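Local coordinates for UPF0141 protein yjdB (Campylobacter jejuni subsp. jejuni HB93-13, PDB 4TN0) that probably transfers phosphoethanolamine onto its acceptor substrates in the periplasm, as a zinc-binding enzyme required for polymyxin resistance and motility, at residues A[100-105]-A[147-152]. Residues are numbered along the deposited sequence; the frame is centred on the assembly and turned at random.
Sequences DAAWFD and NIIVLH
Five backbone hydrogen bonds join strand 100-105 to segment 147-152 of strand 146-152 in parallel register: D100, A102 and F104 give their carbonyls to the N-H groups of I148, V150 and H152, and the N-H groups of A102 and F104 donate to the carbonyls of I148 and V150. V150 N to A102 O is 2.6 Å and almost straight (176°). Past the last rung, H152 ND1 donates to D105 OD2 at 2.6 Å, with the oxygen in the imidazole plane but the nitrogen above the carboxylate plane. The anti lone pair of that oxygen takes W103 NE1 at 3.0 Å, so two donors grip it, while D105 OD1 accepts from N107 N. With CG anti to the backbone N (chi1 -174°), the W103 indole lies alongside V150, whose CG1 sits over the six-membered ring, 3.5 Å from its centroid, in a CH-pi contact. A101 and I148 continue this face under helix 90-96. On the other face L151 CD2 lies at the F104 ring edge, 3.6 Å from F104 CD2, and helix 133-139 covers F104 and I149. The pair belongs to the central mixed sheet of the alkaline phosphatase-like fold, its C-terminal ends leading toward the bound zinc ion, about 7 Å from the H152 side chain.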
ATOM      1  N   ASP A 100      -0.920   1.041 -19.204  1.00 53.61           N
ATOM      2  CA  ASP A 100      -1.728   2.206 -18.813  1.00 55.69           C
ATOM      3  C   ASP A 100      -1.576   2.475 -17.297  1.00 52.95           C
ATOM      4  O   ASP A 100      -1.955   1.645 -16.459  1.00 50.60           O
ATOM      5  CB  ASP A 100      -3.198   1.990 -19.187  1.00 54.80           C
ATOM      6  CG  ASP A 100      -4.055   3.246 -19.005  1.00 62.28           C
ATOM      7  OD1 ASP A 100      -3.690   4.160 -18.225  1.00 63.54           O
ATOM      8  OD2 ASP A 100      -5.117   3.312 -19.655  1.00 63.04           O
ATOM      9  N   ALA A 101      -0.979   3.617 -16.963  1.00 49.69           N
ATOM     10  CA  ALA A 101      -0.684   3.964 -15.574  1.00 49.54           C
ATOM     11  C   ALA A 101      -1.423   5.206 -15.107  1.00 45.32           C
ATOM     12  O   ALA A 101      -1.317   6.265 -15.722  1.00 49.58           O
ATOM     13  CB  ALA A 101       0.820   4.159 -15.397  1.00 50.03           C
ATOM     14  N   ALA A 102      -2.172   5.070 -14.020  1.00 48.57           N
ATOM     15  CA  ALA A 102      -2.829   6.213 -13.364  1.00 50.93           C
ATOM     16  C   ALA A 102      -2.421   6.298 -11.881  1.00 50.67           C
ATOM     17  O   ALA A 102      -2.313   5.263 -11.195  1.00 43.09           O
ATOM     18  CB  ALA A 102      -4.343   6.125 -13.505  1.00 50.33           C
ATOM     19  N   TRP A 103      -2.140   7.517 -11.413  1.00 47.85           N
ATOM     20  CA  TRP A 103      -1.791   7.757 -10.009  1.00 46.88           C
ATOM     21  C   TRP A 103      -2.717   8.819  -9.373  1.00 47.80           C
ATOM     22  O   TRP A 103      -2.666   9.996  -9.729  1.00 45.96           O
ATOM     23  CB  TRP A 103      -0.314   8.174  -9.898  1.00 43.08           C
ATOM     24  CG  TRP A 103       0.211   8.321  -8.475  1.00 45.27           C
ATOM     25  CD1 TRP A 103      -0.111   9.303  -7.589  1.00 44.56           C
ATOM     26  CD2 TRP A 103       1.163   7.477  -7.806  1.00 41.88           C
ATOM     27  NE1 TRP A 103       0.555   9.117  -6.407  1.00 44.84           N
ATOM     28  CE2 TRP A 103       1.351   8.003  -6.515  1.00 48.77           C
ATOM     29  CE3 TRP A 103       1.863   6.327  -8.168  1.00 41.20           C
ATOM     30  CZ2 TRP A 103       2.215   7.416  -5.579  1.00 44.35           C
ATOM     31  CZ3 TRP A 103       2.713   5.741  -7.247  1.00 47.83           C
ATOM     32  CH2 TRP A 103       2.888   6.291  -5.963  1.00 46.80           C
ATOM     33  N   PHE A 104      -3.566   8.397  -8.436  1.00 43.11           N
ATOM     34  CA  PHE A 104      -4.461   9.330  -7.744  1.00 51.14           C
ATOM     35  C   PHE A 104      -4.044   9.507  -6.263  1.00 50.78           C
ATOM     36  O   PHE A 104      -4.064   8.548  -5.480  1.00 49.44           O
ATOM     37  CB  PHE A 104      -5.913   8.850  -7.837  1.00 51.81           C
ATOM     38  CG  PHE A 104      -6.400   8.655  -9.242  1.00 54.92           C
ATOM     39  CD1 PHE A 104      -6.117   9.589 -10.226  1.00 56.55           C
ATOM     40  CD2 PHE A 104      -7.129   7.524  -9.588  1.00 57.82           C
ATOM     41  CE1 PHE A 104      -6.558   9.405 -11.529  1.00 55.41           C
ATOM     42  CE2 PHE A 104      -7.573   7.335 -10.896  1.00 57.09           C
ATOM     43  CZ  PHE A 104      -7.284   8.279 -11.862  1.00 56.22           C
ATOM     44  N   ASP A 105      -3.686  10.734  -5.885  1.00 46.31           N
ATOM     45  CA  ASP A 105      -3.038  10.981  -4.595  1.00 40.61           C
ATOM     46  C   ASP A 105      -3.863  11.865  -3.669  1.00 45.34           C
ATOM     47  O   ASP A 105      -4.131  13.028  -3.980  1.00 47.65           O
ATOM     48  CB  ASP A 105      -1.668  11.617  -4.831  1.00 39.29           C
ATOM     49  CG  ASP A 105      -0.703  11.379  -3.682  1.00 39.05           C
ATOM     50  OD1 ASP A 105      -1.029  11.766  -2.549  1.00 39.17           O
ATOM     51  OD2 ASP A 105       0.360  10.750  -3.907  1.00 38.60           O
ATOM     52  N   ASN A 147      -3.689  -2.174 -17.303  1.00 58.00           N
ATOM     53  CA  ASN A 147      -3.757  -0.944 -16.507  1.00 56.85           C
ATOM     54  C   ASN A 147      -3.224  -1.102 -15.096  1.00 56.38           C
ATOM     55  O   ASN A 147      -3.568  -2.072 -14.408  1.00 58.74           O
ATOM     56  CB  ASN A 147      -5.203  -0.454 -16.397  1.00 59.25           C
ATOM     57  CG  ASN A 147      -5.924  -0.428 -17.725  1.00 59.08           C
ATOM     58  OD1 ASN A 147      -5.986   0.607 -18.397  1.00 53.55           O
ATOM     59  ND2 ASN A 147      -6.473  -1.574 -18.113  1.00 56.98           N
ATOM     60  N   ILE A 148      -2.422  -0.143 -14.636  1.00 54.29           N
ATOM     61  CA  ILE A 148      -2.178  -0.042 -13.196  1.00 51.47           C
ATOM     62  C   ILE A 148      -2.699   1.294 -12.722  1.00 50.25           C
ATOM     63  O   ILE A 148      -2.380   2.350 -13.282  1.00 48.65           O
ATOM     64  CB  ILE A 148      -0.681  -0.212 -12.789  1.00 50.11           C
ATOM     65  CG1 ILE A 148      -0.557  -0.224 -11.259  1.00 46.47           C
ATOM     66  CG2 ILE A 148       0.210   0.853 -13.428  1.00 47.79           C
ATOM     67  CD1 ILE A 148       0.833  -0.540 -10.732  1.00 45.42           C
ATOM     68  N   ILE A 149      -3.526   1.219 -11.686  1.00 49.34           N
ATOM     69  CA  ILE A 149      -4.053   2.385 -11.007  1.00 48.30           C
ATOM     70  C   ILE A 149      -3.522   2.449  -9.583  1.00 47.94           C
ATOM     71  O   ILE A 149      -3.714   1.519  -8.783  1.00 49.43           O
ATOM     72  CB  ILE A 149      -5.594   2.364 -10.991  1.00 52.37           C
ATOM     73  CG1 ILE A 149      -6.117   2.163 -12.430  1.00 47.60           C
ATOM     74  CG2 ILE A 149      -6.134   3.646 -10.341  1.00 39.66           C
ATOM     75  CD1 ILE A 149      -7.628   2.160 -12.574  1.00 45.71           C
ATOM     76  N   VAL A 150      -2.820   3.532  -9.269  1.00 49.63           N
ATOM     77  CA  VAL A 150      -2.322   3.719  -7.909  1.00 45.57           C
ATOM     78  C   VAL A 150      -3.240   4.655  -7.121  1.00 46.77           C
ATOM     79  O   VAL A 150      -3.593   5.751  -7.581  1.00 45.96           O
ATOM     80  CB  VAL A 150      -0.891   4.278  -7.884  1.00 45.67           C
ATOM     81  CG1 VAL A 150      -0.430   4.440  -6.437  1.00 44.06           C
ATOM     82  CG2 VAL A 150       0.072   3.358  -8.648  1.00 38.34           C
ATOM     83  N   LEU A 151      -3.678   4.185  -5.959  1.00 45.22           N
ATOM     84  CA  LEU A 151      -4.378   5.050  -5.034  1.00 45.17           C
ATOM     85  C   LEU A 151      -3.489   5.241  -3.799  1.00 44.90           C
ATOM     86  O   LEU A 151      -3.170   4.266  -3.100  1.00 37.23           O
ATOM     87  CB  LEU A 151      -5.736   4.462  -4.651  1.00 46.50           C
ATOM     88  CG  LEU A 151      -6.640   4.084  -5.832  1.00 51.70           C
ATOM     89  CD1 LEU A 151      -7.947   3.449  -5.350  1.00 44.13           C
ATOM     90  CD2 LEU A 151      -6.891   5.265  -6.751  1.00 48.95           C
ATOM     91  N   HIS A 152      -3.104   6.495  -3.544  1.00 42.59           N
ATOM     92  CA  HIS A 152      -2.251   6.861  -2.409  1.00 36.89           C
ATOM     93  C   HIS A 152      -3.125   7.485  -1.310  1.00 39.48           C
ATOM     94  O   HIS A 152      -3.641   8.601  -1.465  1.00 38.39           O
ATOM     95  CB  HIS A 152      -1.149   7.841  -2.847  1.00 37.49           C
ATOM     96  CG  HIS A 152      -0.105   8.114  -1.799  1.00 40.63           C
ATOM     97  ND1 HIS A 152       0.763   9.185  -1.875  1.00 37.52           N
ATOM     98  CD2 HIS A 152       0.222   7.453  -0.662  1.00 35.75           C
ATOM     99  CE1 HIS A 152       1.556   9.188  -0.823  1.00 31.31           C
ATOM    100  NE2 HIS A 152       1.254   8.146  -0.074  1.00 38.63           N
TER